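Local coordinates for protein homoserine O-acetyltransferase (Bacillus anthracis str. 'Ames Ancestor', PDB 3I1I) that probably catalyses transfer of an acetyl group from acetyl-CoA to the side-chain hydroxyl of homoserine, giving O-acetylhomoserine for methionine synthesis, at residues 46-51 with 158-163; 72-77 with 356-361; 339-344 with 362-367. One frame throughout, in Å; residues are numbered along the deposited sequence. Where two conformers were deposited one is given.

Contact 1 of 3, residues 46-51 with 158-163; sequences LICHYF and GMIAQQ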
ATOM      1  N   LEU A  46      18.099  16.806 -24.893  1.00 21.51           N
ATOM      2  CA  LEU A  46      17.845  16.903 -23.466  1.00 21.59           C
ATOM      3  C   LEU A  46      17.244  15.589 -23.001  1.00 21.30           C
ATOM      4  O   LEU A  46      16.297  15.127 -23.608  1.00 20.81           O
ATOM      5  CB  LEU A  46      16.880  18.066 -23.178  1.00 22.19           C
ATOM      6  CG  LEU A  46      16.440  18.245 -21.720  1.00 22.91           C
ATOM      7  CD1 LEU A  46      17.636  18.478 -20.773  1.00 21.24           C
ATOM      8  CD2 LEU A  46      15.385  19.342 -21.615  1.00 21.45           C
ATOM      9  N   ILE A  47      17.845  14.980 -21.975  1.00 21.66           N
ATOM     10  CA  ILE A  47      17.398  13.736 -21.336  1.00 21.32           C
ATOM     11  C   ILE A  47      16.796  14.108 -19.982  1.00 21.22           C
ATOM     12  O   ILE A  47      17.372  14.884 -19.221  1.00 19.76           O
ATOM     13  CB  ILE A  47      18.595  12.793 -21.008  1.00 22.37           C
ATOM     14  CG1 ILE A  47      19.423  12.455 -22.250  1.00 22.88           C
ATOM     15  CG2 ILE A  47      18.126  11.472 -20.368  1.00 22.28           C
ATOM     16  CD1 ILE A  47      18.702  11.745 -23.321  1.00 21.83           C
ATOM     17  N   CYS A  48      15.646  13.539 -19.663  1.00 21.59           N
ATOM     18  CA  CYS A  48      14.978  13.810 -18.401  1.00 22.04           C
ATOM     19  C   CYS A  48      14.952  12.535 -17.578  1.00 22.21           C
ATOM     20  O   CYS A  48      14.675  11.455 -18.120  1.00 21.84           O
ATOM     21  CB  CYS A  48      13.568  14.233 -18.683  1.00 22.24           C
ATOM     22  SG  CYS A  48      13.476  15.630 -19.807  1.00 25.93           S
ATOM     23  N   HIS A  49      15.192  12.661 -16.276  1.00 21.96           N
ATOM     24  CA  HIS A  49      15.321  11.492 -15.417  1.00 22.16           C
ATOM     25  C   HIS A  49      14.021  11.003 -14.758  1.00 22.56           C
ATOM     26  O   HIS A  49      13.045  11.739 -14.664  1.00 23.04           O
ATOM     27  CB  HIS A  49      16.479  11.682 -14.426  1.00 21.71           C
ATOM     28  CG  HIS A  49      16.144  12.442 -13.184  1.00 20.73           C
ATOM     29  ND1 HIS A  49      15.319  11.942 -12.199  1.00 18.98           N
ATOM     30  CD2 HIS A  49      16.640  13.606 -12.700  1.00 20.34           C
ATOM     31  CE1 HIS A  49      15.275  12.796 -11.189  1.00 19.12           C
ATOM     32  NE2 HIS A  49      16.084  13.807 -11.461  1.00 18.94           N
ATOM     33  N   TYR A  50      14.016   9.738 -14.357  1.00 22.87           N
ATOM     34  CA  TYR A  50      12.821   9.110 -13.798  1.00 23.52           C
ATOM     35  C   TYR A  50      12.785   9.265 -12.264  1.00 24.40           C
ATOM     36  O   TYR A  50      13.732   9.768 -11.666  1.00 23.72           O
ATOM     37  CB  TYR A  50      12.686   7.615 -14.218  1.00 22.94           C
ATOM     38  CG  TYR A  50      13.833   6.726 -13.835  1.00 21.29           C
ATOM     39  CD1 TYR A  50      13.836   6.055 -12.617  1.00 24.85           C
ATOM     40  CD2 TYR A  50      14.941   6.577 -14.674  1.00 20.76           C
ATOM     41  CE1 TYR A  50      14.913   5.229 -12.228  1.00 22.50           C
ATOM     42  CE2 TYR A  50      16.015   5.759 -14.317  1.00 22.21           C
ATOM     43  CZ  TYR A  50      15.977   5.079 -13.093  1.00 23.77           C
ATOM     44  OH  TYR A  50      17.007   4.274 -12.733  1.00 26.20           O
ATOM     45  N   PHE A  51      11.671   8.804 -11.679  1.00 25.62           N
ATOM     46  CA  PHE A  51      11.252   9.043 -10.268  1.00 26.29           C
ATOM     47  C   PHE A  51      12.386   9.152  -9.262  1.00 25.79           C
ATOM     48  O   PHE A  51      12.584  10.195  -8.665  1.00 26.80           O
ATOM     49  CB  PHE A  51      10.259   7.921  -9.807  1.00 27.14           C
ATOM     50  CG  PHE A  51       9.545   8.213  -8.490  1.00 26.77           C
ATOM     51  CD1 PHE A  51       8.251   8.669  -8.478  1.00 25.91           C
ATOM     52  CD2 PHE A  51      10.185   8.021  -7.273  1.00 28.32           C
ATOM     53  CE1 PHE A  51       7.615   8.953  -7.289  1.00 26.61           C
ATOM     54  CE2 PHE A  51       9.556   8.309  -6.082  1.00 25.31           C
ATOM     55  CZ  PHE A  51       8.269   8.771  -6.087  1.00 25.72           C
ATOM     56  N   GLY A 158       9.861  10.793 -19.247  1.00 20.20           N
ATOM     57  CA  GLY A 158       8.990  10.967 -20.399  1.00 21.02           C
ATOM     58  C   GLY A 158       7.830  11.942 -20.186  1.00 20.81           C
ATOM     59  O   GLY A 158       7.311  12.505 -21.136  1.00 21.46           O
HETATM   60  N   MSE A 159       7.407  12.114 -18.945  1.00 20.80           N
HETATM   61  CA  MSE A 159       6.361  13.069 -18.603  1.00 21.05           C
HETATM   62  C   MSE A 159       6.867  14.489 -18.818  1.00 20.81           C
HETATM   63  O   MSE A 159       6.165  15.312 -19.391  1.00 20.78           O
HETATM   64  CB  MSE A 159       5.915  12.896 -17.150  1.00 21.13           C
HETATM   65  CG  MSE A 159       5.224  11.546 -16.913  1.00 22.83           C
HETATM   66 SE   MSE A 159       4.802  11.141 -15.052  0.65 27.09          SE
HETATM   67  CE  MSE A 159       4.088   9.398 -15.419  1.00 26.67           C
ATOM     68  N   ILE A 160       8.091  14.756 -18.358  1.00 19.91           N
ATOM     69  CA  ILE A 160       8.739  16.007 -18.592  1.00 18.73           C
ATOM     70  C   ILE A 160       8.925  16.223 -20.099  1.00 18.66           C
ATOM     71  O   ILE A 160       8.633  17.309 -20.630  1.00 17.92           O
ATOM     72  CB  ILE A 160      10.089  16.086 -17.879  1.00 19.07           C
ATOM     73  CG1 ILE A 160       9.895  15.999 -16.364  1.00 18.57           C
ATOM     74  CG2 ILE A 160      10.828  17.365 -18.270  1.00 17.06           C
ATOM     75  CD1 ILE A 160      11.051  15.238 -15.596  1.00 16.51           C
ATOM     76  N   ALA A 161       9.346  15.192 -20.806  1.00 18.56           N
ATOM     77  CA  ALA A 161       9.575  15.358 -22.247  1.00 18.80           C
ATOM     78  C   ALA A 161       8.266  15.706 -22.933  1.00 19.28           C
ATOM     79  O   ALA A 161       8.244  16.452 -23.916  1.00 18.90           O
ATOM     80  CB  ALA A 161      10.181  14.115 -22.855  1.00 17.64           C
ATOM     81  N   GLN A 162       7.165  15.145 -22.435  1.00 19.36           N
ATOM     82  CA  GLN A 162       5.905  15.400 -23.093  1.00 19.56           C
ATOM     83  C   GLN A 162       5.477  16.837 -22.826  1.00 18.56           C
ATOM     84  O   GLN A 162       4.909  17.471 -23.691  1.00 17.06           O
ATOM     85  CB  GLN A 162       4.826  14.422 -22.644  1.00 19.75           C
ATOM     86  CG  GLN A 162       4.928  13.064 -23.285  1.00 22.44           C
ATOM     87  CD  GLN A 162       4.022  12.049 -22.588  1.00 24.70           C
ATOM     88  OE1 GLN A 162       2.944  11.754 -23.072  1.00 23.92           O
ATOM     89  NE2 GLN A 162       4.460  11.540 -21.431  1.00 25.87           N
ATOM     90  N   GLN A 163       5.759  17.335 -21.635  1.00 18.44           N
ATOM     91  CA  GLN A 163       5.427  18.720 -21.295  1.00 19.37           C
ATOM     92  C   GLN A 163       6.226  19.709 -22.173  1.00 19.63           C
ATOM     93  O   GLN A 163       5.682  20.690 -22.669  1.00 20.30           O
ATOM     94  CB  GLN A 163       5.643  18.960 -19.805  1.00 19.78           C
ATOM     95  CG  GLN A 163       4.630  18.247 -18.903  1.00 20.26           C
ATOM     96  CD  GLN A 163       3.243  18.884 -18.971  1.00 23.57           C
ATOM     97  OE1 GLN A 163       2.926  19.621 -19.911  1.00 24.11           O
ATOM     98  NE2 GLN A 163       2.409  18.608 -17.964  1.00 23.98           N
TER
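Behind the packing of C48 on I160, in the core of this alpha/beta hydrolase fold, the carbonyl O of G158 is gripped twice by one residue: Q162 gives it the backbone N at 2.9 Å in the ordinary helical bond and, from the opposite face of the carbonyl plane, the side-chain NE2 at 3.0 Å. NE2 stands well above that plane, 60° out of it, while the acceptor lies in the plane of the Q162 amide; N181 O takes a second bond from NE2, so NE2 makes two bonds. The helix is the one that follows the presumed nucleophile elbow, whose residues the C48 side chain touches, and it packs against central strand 44-48 at C48. The meeting itself is apolar and buried. With SG beside its backbone N (chi1 -55°), C48 sets the sulfur against the branch methyl of I160, SG to CG2 3.5 Å, while its CB lies 4.0 Å from I160 CB. Q136 of helix 129-142 touches both side chains. Past C48 the chain runs on extended, and H49 ND1 bonds to Y50 O at 2.7 Å, the acceptor lying in the imidazole plane; the other ring nitrogen, NE2, bonds to N93 N. The other arm of I160 reaches along this part of the chain, its CD1 coming to 4.1 Å from H49 O.

Contact 2 of 3, residues 72-77 with 356-361; sequences DGLIGP and FDIHLF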
ATOM      1  N   ASP A  72      23.410   4.655 -19.449  1.00 25.16           N
ATOM      2  CA  ASP A  72      24.759   4.646 -20.021  1.00 25.23           C
ATOM      3  C   ASP A  72      24.839   3.834 -21.294  1.00 25.21           C
ATOM      4  O   ASP A  72      25.545   4.211 -22.233  1.00 25.58           O
ATOM      5  CB  ASP A  72      25.801   4.135 -19.033  1.00 25.43           C
ATOM      6  CG  ASP A  72      27.221   4.343 -19.537  1.00 27.35           C
ATOM      7  OD1 ASP A  72      27.734   5.506 -19.502  1.00 26.98           O
ATOM      8  OD2 ASP A  72      27.820   3.347 -20.006  1.00 30.64           O
ATOM      9  N   GLY A  73      24.107   2.726 -21.348  1.00 25.27           N
ATOM     10  CA  GLY A  73      24.097   1.898 -22.535  1.00 25.14           C
ATOM     11  C   GLY A  73      23.591   2.570 -23.801  1.00 25.87           C
ATOM     12  O   GLY A  73      23.912   2.119 -24.894  1.00 26.12           O
ATOM     13  N   LEU A  74      22.756   3.607 -23.662  1.00 26.78           N
ATOM     14  CA  LEU A  74      22.207   4.355 -24.817  1.00 26.80           C
ATOM     15  C   LEU A  74      23.054   5.548 -25.205  1.00 26.39           C
ATOM     16  O   LEU A  74      22.985   6.002 -26.341  1.00 26.79           O
ATOM     17  CB  LEU A  74      20.809   4.911 -24.508  1.00 27.03           C
ATOM     18  CG  LEU A  74      19.597   4.090 -24.926  1.00 28.49           C
ATOM     19  CD1 LEU A  74      18.329   4.781 -24.406  1.00 25.78           C
ATOM     20  CD2 LEU A  74      19.555   3.790 -26.457  1.00 25.83           C
ATOM     21  N   ILE A  75      23.758   6.118 -24.228  1.00 26.15           N
ATOM     22  CA  ILE A  75      24.416   7.390 -24.414  1.00 25.98           C
ATOM     23  C   ILE A  75      25.916   7.218 -24.366  1.00 26.70           C
ATOM     24  O   ILE A  75      26.445   6.785 -23.339  1.00 27.22           O
ATOM     25  CB  ILE A  75      24.070   8.381 -23.295  1.00 25.88           C
ATOM     26  CG1 ILE A  75      22.547   8.558 -23.175  1.00 26.01           C
ATOM     27  CG2 ILE A  75      24.768   9.717 -23.544  1.00 22.82           C
ATOM     28  CD1 ILE A  75      22.083   9.196 -21.840  1.00 22.85           C
ATOM     29  N   GLY A  76      26.591   7.595 -25.452  1.00 26.83           N
ATOM     30  CA  GLY A  76      28.046   7.680 -25.488  1.00 26.94           C
ATOM     31  C   GLY A  76      28.591   7.532 -26.906  1.00 27.63           C
ATOM     32  O   GLY A  76      27.820   7.427 -27.865  1.00 27.17           O
ATOM     33  N   PRO A  77      29.933   7.488 -27.045  1.00 27.98           N
ATOM     34  CA  PRO A  77      30.622   7.409 -28.335  1.00 28.18           C
ATOM     35  C   PRO A  77      30.181   6.203 -29.114  1.00 28.25           C
ATOM     36  O   PRO A  77      30.250   5.098 -28.609  1.00 28.54           O
ATOM     37  CB  PRO A  77      32.091   7.273 -27.945  1.00 27.99           C
ATOM     38  CG  PRO A  77      32.180   7.888 -26.583  1.00 28.67           C
ATOM     39  CD  PRO A  77      30.885   7.517 -25.923  1.00 28.25           C
ATOM     40  N   PHE A 356      16.423  -1.089 -18.314  1.00 30.70           N
ATOM     41  CA  PHE A 356      17.294  -2.245 -18.332  1.00 31.06           C
ATOM     42  C   PHE A 356      17.375  -2.975 -19.666  1.00 31.84           C
ATOM     43  O   PHE A 356      18.225  -3.837 -19.803  1.00 34.11           O
ATOM     44  CB  PHE A 356      16.809  -3.292 -17.324  1.00 31.07           C
ATOM     45  CG  PHE A 356      16.821  -2.848 -15.897  1.00 30.29           C
ATOM     46  CD1 PHE A 356      17.624  -1.816 -15.452  1.00 30.93           C
ATOM     47  CD2 PHE A 356      16.075  -3.548 -14.970  1.00 30.53           C
ATOM     48  CE1 PHE A 356      17.634  -1.460 -14.112  1.00 30.06           C
ATOM     49  CE2 PHE A 356      16.082  -3.209 -13.645  1.00 29.96           C
ATOM     50  CZ  PHE A 356      16.863  -2.156 -13.207  1.00 29.55           C
ATOM     51  N   ASP A 357      16.490  -2.725 -20.626  1.00 30.93           N
ATOM     52  CA  ASP A 357      16.549  -3.460 -21.911  1.00 29.92           C
ATOM     53  C   ASP A 357      16.669  -2.540 -23.126  1.00 28.40           C
ATOM     54  O   ASP A 357      15.961  -2.655 -24.120  1.00 27.87           O
ATOM     55  CB  ASP A 357      15.355  -4.389 -22.019  1.00 30.40           C
ATOM     56  CG  ASP A 357      15.375  -5.439 -20.947  1.00 33.27           C
ATOM     57  OD1 ASP A 357      16.197  -6.368 -21.100  1.00 38.47           O
ATOM     58  OD2 ASP A 357      14.605  -5.335 -19.960  1.00 33.37           O
ATOM     59  N   ILE A 358      17.600  -1.622 -22.986  1.00 27.17           N
ATOM     60  CA  ILE A 358      18.077  -0.732 -24.019  1.00 26.93           C
ATOM     61  C   ILE A 358      18.243  -1.434 -25.343  1.00 25.80           C
ATOM     62  O   ILE A 358      17.874  -0.895 -26.362  1.00 26.03           O
ATOM     63  CB  ILE A 358      19.444  -0.105 -23.518  1.00 27.83           C
ATOM     64  CG1 ILE A 358      19.129   1.209 -22.855  1.00 28.50           C
ATOM     65  CG2 ILE A 358      20.529   0.038 -24.615  1.00 26.81           C
ATOM     66  CD1 ILE A 358      18.091   1.108 -21.797  1.00 30.47           C
ATOM     67  N   HIS A 359      18.747  -2.653 -25.344  1.00 25.10           N
ATOM     68  CA  HIS A 359      18.943  -3.397 -26.590  0.60 25.05           C
ATOM     69  C   HIS A 359      17.666  -3.551 -27.379  1.00 24.30           C
ATOM     70  O   HIS A 359      17.691  -3.664 -28.583  1.00 24.24           O
ATOM     71  CB  HIS A 359      19.616  -4.775 -26.367  0.60 25.22           C
ATOM     72  CG  HIS A 359      18.800  -5.763 -25.587  0.60 26.23           C
ATOM     73  ND1 HIS A 359      18.587  -5.653 -24.222  0.60 26.09           N
ATOM     74  CD2 HIS A 359      18.190  -6.915 -25.973  0.60 25.33           C
ATOM     75  CE1 HIS A 359      17.861  -6.681 -23.810  0.60 25.59           C
ATOM     76  NE2 HIS A 359      17.617  -7.467 -24.849  0.60 24.40           N
ATOM     77  N   LEU A 360      16.529  -3.523 -26.700  1.00 23.87           N
ATOM     78  CA  LEU A 360      15.228  -3.750 -27.396  1.00 23.21           C
ATOM     79  C   LEU A 360      14.791  -2.574 -28.289  1.00 22.47           C
ATOM     80  O   LEU A 360      13.999  -2.766 -29.222  1.00 20.79           O
ATOM     81  CB  LEU A 360      14.112  -4.112 -26.396  1.00 22.45           C
ATOM     82  CG  LEU A 360      14.313  -5.435 -25.625  1.00 23.87           C
ATOM     83  CD1 LEU A 360      13.251  -5.628 -24.536  1.00 20.35           C
ATOM     84  CD2 LEU A 360      14.344  -6.653 -26.595  1.00 19.43           C
ATOM     85  N   PHE A 361      15.321  -1.381 -28.016  1.00 22.29           N
ATOM     86  CA  PHE A 361      14.908  -0.169 -28.748  1.00 22.99           C
ATOM     87  C   PHE A 361      16.024   0.790 -29.207  1.00 23.97           C
ATOM     88  O   PHE A 361      15.713   1.802 -29.840  1.00 23.59           O
ATOM     89  CB  PHE A 361      13.839   0.632 -27.957  1.00 22.58           C
ATOM     90  CG  PHE A 361      14.279   1.108 -26.582  1.00 21.62           C
ATOM     91  CD1 PHE A 361      14.769   2.396 -26.402  1.00 20.40           C
ATOM     92  CD2 PHE A 361      14.161   0.272 -25.453  1.00 22.21           C
ATOM     93  CE1 PHE A 361      15.161   2.851 -25.145  1.00 20.30           C
ATOM     94  CE2 PHE A 361      14.559   0.721 -24.182  1.00 20.61           C
ATOM     95  CZ  PHE A 361      15.042   2.010 -24.027  1.00 21.69           C
TER
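L74 and I358 make the tight part of this contact, a small apolar junction between two turns far apart in sequence. The branch point of the leucine, CG, lies 3.6 Å from CG1 of I358, the two side chains crossing obliquely. One leucine methyl then continues past the isoleucine to the aromatic ring of F361, with CD1 at 3.8 Å from CE1 and the two side chains nearly perpendicular. The phenylalanine reaches this place because its CG sits between the backbone N and the carbonyl carbon (chi1 60°), which lifts the ring back over its own turn; I358 O then lies 4.0 Å above one face, toward the rim.

The other flank is loose. There the isoleucine offers its CG2 methyl to the backbone of G73, coming only to 4.0 Å from G73 O; G73 itself is exposed, so this margin faces solvent. The contact is plain apolar packing that joins the 72-74 turn to the connection before the last helix, and each side is bonded internally: I75 N to D72 O at 3.3 Å in one, L360 N to D357 O at 2.8 Å in the other. D357 OD2 is bonded in turn to N349 ND2. On the other side, L74, just before strand 75-76, shares a backbone bond with I81 of strand 81-82, its parallel partner. The turn 357-361 links helix 353-356 to helix 362-370, with F361 at the N-cap of the latter.

Contact 3 of 3, residues 339-344 with 362-367; sequences YAEVYE and EKKVYE
A single lysine side chain, K364, does two different jobs here: its carbon chain lies over the face of Y343 while its ammonium group is shared by two carboxylates. The aliphatic part makes a CH-pi contact, CG standing 3.9 Å from the centroid of the Y343 ring and 16° off the ring normal. A bend at chi2 (55°) lets the chain follow the ring before NZ departs toward the strand. E341 and E367 each adopt two conformers, and the network depends on the ones given: in these, NZ meets E341 OE1 at 2.8 Å, from above the carboxylate plane, and E367 OE1 of its own helix at 3.0 Å. Placed between them, the lysine should ease the repulsion of the two acids, whose E341 OE2 and E367 OE1 are 5.2 Å apart. The second oxygen of E341, OE2, is held by Y339 OH at 2.7 Å, which should restrain the carboxylate in this conformer. At the far end of the ring a water joins Y343 OH, at 2.8 Å, to the backbone N of K364, at 3.1 Å, in the first turn of the helix. The arrangement is a surface salt-bridge network that links the last helix, 362-370, to strand 340-342, the outermost strand of the alpha/beta hydrolase sheet within this chain.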
ATOM      1  N   TYR A 339       3.551  13.674 -37.510  1.00 23.14           N
ATOM      2  CA  TYR A 339       4.348  12.471 -37.535  1.00 23.11           C
ATOM      3  C   TYR A 339       4.458  11.919 -36.101  1.00 22.59           C
ATOM      4  O   TYR A 339       5.008  12.595 -35.191  1.00 21.69           O
ATOM      5  CB  TYR A 339       5.759  12.717 -38.117  1.00 23.96           C
ATOM      6  CG  TYR A 339       6.505  11.411 -38.319  1.00 25.53           C
ATOM      7  CD1 TYR A 339       6.529  10.773 -39.552  1.00 28.97           C
ATOM      8  CD2 TYR A 339       7.088  10.765 -37.245  1.00 28.63           C
ATOM      9  CE1 TYR A 339       7.190   9.522 -39.712  1.00 30.80           C
ATOM     10  CE2 TYR A 339       7.733   9.546 -37.387  1.00 30.50           C
ATOM     11  CZ  TYR A 339       7.792   8.937 -38.615  1.00 32.13           C
ATOM     12  OH  TYR A 339       8.429   7.716 -38.686  1.00 38.43           O
ATOM     13  N   ALA A 340       3.971  10.694 -35.917  1.00 20.86           N
ATOM     14  CA  ALA A 340       3.934  10.081 -34.605  1.00 20.68           C
ATOM     15  C   ALA A 340       3.850   8.569 -34.744  1.00 20.96           C
ATOM     16  O   ALA A 340       3.129   8.071 -35.629  1.00 21.20           O
ATOM     17  CB  ALA A 340       2.757  10.617 -33.796  1.00 19.83           C
ATOM     18  N   GLU A 341       4.613   7.838 -33.925  1.00 21.19           N
ATOM     19  CA  GLU A 341       4.616   6.375 -33.967  0.60 21.90           C
ATOM     20  C   GLU A 341       4.822   5.754 -32.587  1.00 21.55           C
ATOM     21  O   GLU A 341       5.404   6.380 -31.687  1.00 21.40           O
ATOM     22  CB  GLU A 341       5.639   5.823 -34.986  0.60 21.92           C
ATOM     23  CG  GLU A 341       7.105   6.184 -34.760  0.60 23.70           C
ATOM     24  CD  GLU A 341       8.089   5.561 -35.842  0.60 25.36           C
ATOM     25  OE1 GLU A 341       8.043   4.320 -36.094  0.60 22.47           O
ATOM     26  OE2 GLU A 341       8.906   6.334 -36.421  0.60 25.15           O
ATOM     27  N   VAL A 342       4.310   4.534 -32.431  1.00 21.65           N
ATOM     28  CA  VAL A 342       4.530   3.693 -31.259  1.00 21.57           C
ATOM     29  C   VAL A 342       5.485   2.588 -31.685  1.00 21.49           C
ATOM     30  O   VAL A 342       5.312   1.987 -32.725  1.00 21.38           O
ATOM     31  CB  VAL A 342       3.244   2.994 -30.748  1.00 21.87           C
ATOM     32  CG1 VAL A 342       3.582   2.127 -29.539  1.00 20.64           C
ATOM     33  CG2 VAL A 342       2.136   4.015 -30.405  1.00 21.07           C
ATOM     34  N   TYR A 343       6.515   2.357 -30.890  1.00 21.23           N
ATOM     35  CA  TYR A 343       7.348   1.191 -31.049  1.00 21.22           C
ATOM     36  C   TYR A 343       7.300   0.469 -29.715  1.00 21.11           C
ATOM     37  O   TYR A 343       7.875   0.923 -28.738  1.00 19.92           O
ATOM     38  CB  TYR A 343       8.738   1.633 -31.389  1.00 21.49           C
ATOM     39  CG  TYR A 343       9.715   0.529 -31.649  1.00 23.41           C
ATOM     40  CD1 TYR A 343       9.773  -0.096 -32.888  1.00 24.44           C
ATOM     41  CD2 TYR A 343      10.625   0.135 -30.660  1.00 23.96           C
ATOM     42  CE1 TYR A 343      10.695  -1.098 -33.127  1.00 25.63           C
ATOM     43  CE2 TYR A 343      11.537  -0.846 -30.887  1.00 23.90           C
ATOM     44  CZ  TYR A 343      11.575  -1.456 -32.112  1.00 25.90           C
ATOM     45  OH  TYR A 343      12.497  -2.429 -32.324  1.00 25.36           O
ATOM     46  N   GLU A 344       6.529  -0.613 -29.683  1.00 21.94           N
ATOM     47  CA  GLU A 344       6.246  -1.374 -28.462  1.00 22.75           C
ATOM     48  C   GLU A 344       7.241  -2.493 -28.248  1.00 22.75           C
ATOM     49  O   GLU A 344       7.449  -3.320 -29.110  1.00 23.15           O
ATOM     50  CB  GLU A 344       4.834  -1.959 -28.496  1.00 22.54           C
ATOM     51  CG  GLU A 344       4.467  -2.613 -27.176  1.00 24.35           C
ATOM     52  CD  GLU A 344       2.969  -2.797 -26.996  1.00 26.03           C
ATOM     53  OE1 GLU A 344       2.307  -3.219 -27.954  1.00 31.29           O
ATOM     54  OE2 GLU A 344       2.440  -2.536 -25.901  1.00 25.76           O
ATOM     55  N   GLU A 362      17.296   0.493 -28.902  1.00 24.51           N
ATOM     56  CA  GLU A 362      18.382   1.422 -29.256  1.00 25.22           C
ATOM     57  C   GLU A 362      18.444   1.650 -30.770  1.00 24.65           C
ATOM     58  O   GLU A 362      18.714   2.747 -31.233  1.00 23.69           O
ATOM     59  CB  GLU A 362      19.725   0.918 -28.749  1.00 25.68           C
ATOM     60  CG  GLU A 362      20.228  -0.324 -29.471  1.00 30.25           C
ATOM     61  CD  GLU A 362      21.426  -0.985 -28.793  1.00 35.38           C
ATOM     62  OE1 GLU A 362      22.218  -0.290 -28.115  1.00 40.31           O
ATOM     63  OE2 GLU A 362      21.590  -2.212 -28.962  1.00 39.92           O
ATOM     64  N   LYS A 363      18.174   0.621 -31.545  1.00 24.76           N
ATOM     65  CA  LYS A 363      18.257   0.784 -32.988  1.00 25.68           C
ATOM     66  C   LYS A 363      17.153   1.730 -33.511  1.00 24.66           C
ATOM     67  O   LYS A 363      17.381   2.521 -34.423  1.00 24.69           O
ATOM     68  CB  LYS A 363      18.183  -0.565 -33.670  1.00 25.96           C
ATOM     69  CG  LYS A 363      18.349  -0.480 -35.165  1.00 30.99           C
ATOM     70  CD  LYS A 363      18.284  -1.890 -35.829  1.00 36.87           C
ATOM     71  CE  LYS A 363      18.330  -1.798 -37.388  1.00 40.11           C
ATOM     72  NZ  LYS A 363      17.494  -2.872 -38.062  1.00 43.49           N
ATOM     73  N   LYS A 364      15.968   1.653 -32.909  1.00 23.56           N
ATOM     74  CA  LYS A 364      14.881   2.544 -33.244  1.00 22.90           C
ATOM     75  C   LYS A 364      15.191   3.985 -32.841  1.00 22.76           C
ATOM     76  O   LYS A 364      14.886   4.911 -33.605  1.00 23.16           O
ATOM     77  CB  LYS A 364      13.592   2.097 -32.569  1.00 23.06           C
ATOM     78  CG  LYS A 364      12.351   2.853 -33.027  1.00 24.14           C
ATOM     79  CD  LYS A 364      12.182   2.784 -34.531  1.00 24.11           C
ATOM     80  CE  LYS A 364      10.759   2.887 -34.964  1.00 26.68           C
ATOM     81  NZ  LYS A 364      10.667   3.286 -36.430  1.00 30.07           N
ATOM     82  N   VAL A 365      15.776   4.184 -31.657  1.00 21.51           N
ATOM     83  CA  VAL A 365      16.084   5.510 -31.201  1.00 21.58           C
ATOM     84  C   VAL A 365      17.024   6.183 -32.219  1.00 22.93           C
ATOM     85  O   VAL A 365      16.792   7.308 -32.703  1.00 21.54           O
ATOM     86  CB  VAL A 365      16.694   5.477 -29.788  1.00 21.89           C
ATOM     87  CG1 VAL A 365      17.488   6.737 -29.471  1.00 17.81           C
ATOM     88  CG2 VAL A 365      15.552   5.234 -28.729  1.00 21.96           C
ATOM     89  N   TYR A 366      18.075   5.456 -32.556  1.00 24.07           N
ATOM     90  CA  TYR A 366      19.068   5.919 -33.503  1.00 24.95           C
ATOM     91  C   TYR A 366      18.421   6.363 -34.812  1.00 24.41           C
ATOM     92  O   TYR A 366      18.674   7.435 -35.277  1.00 24.97           O
ATOM     93  CB  TYR A 366      20.067   4.785 -33.767  1.00 25.64           C
ATOM     94  CG  TYR A 366      21.056   5.130 -34.812  1.00 27.69           C
ATOM     95  CD1 TYR A 366      22.128   5.979 -34.530  1.00 29.19           C
ATOM     96  CD2 TYR A 366      20.892   4.669 -36.115  1.00 31.35           C
ATOM     97  CE1 TYR A 366      23.031   6.342 -35.532  1.00 31.07           C
ATOM     98  CE2 TYR A 366      21.801   5.011 -37.111  1.00 32.81           C
ATOM     99  CZ  TYR A 366      22.864   5.834 -36.804  1.00 32.36           C
ATOM    100  OH  TYR A 366      23.730   6.157 -37.803  1.00 37.68           O
ATOM    101  N   GLU A 367      17.587   5.520 -35.395  1.00 24.42           N
ATOM    102  CA  GLU A 367      16.875   5.829 -36.648  0.60 24.28           C
ATOM    103  C   GLU A 367      16.027   7.094 -36.494  1.00 24.12           C
ATOM    104  O   GLU A 367      15.979   7.943 -37.377  1.00 24.11           O
ATOM    105  CB  GLU A 367      16.008   4.618 -37.052  0.60 24.24           C
ATOM    106  CG  GLU A 367      14.949   4.793 -38.167  0.60 26.71           C
ATOM    107  CD  GLU A 367      14.082   3.497 -38.365  0.60 31.49           C
ATOM    108  OE1 GLU A 367      12.839   3.577 -38.488  0.60 31.88           O
ATOM    109  OE2 GLU A 367      14.656   2.382 -38.367  0.60 33.98           O
TER
HETATM  110  O   HOH W   1      12.141   6.130 -37.204  1.00 27.47           O
HETATM  111  O   HOH W   2      14.924  -1.145 -31.965  1.00 28.99           O

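The three contacts run from the core outward. Contact 1 is near the centre of the chain; contacts 2 and 3 each have their centres about 17 Å from that of contact 1 and about 13 Å from one another. Contacts 1 and 2 touch through I47 CG1 and I75 CD1, 4.2 Å apart. Contacts 2 and 3 share more: L74 CD2 lies 3.7 Å from E362 CB, and F361 CB 4.0 Å from Y343 CE2. Contacts 1 and 3 reach the same sheet, one inside it and one at its edge. S155 lies just before 158-163 and H351 shortly before 356-361 in the chain; with D318 they would form the presumed catalytic triad.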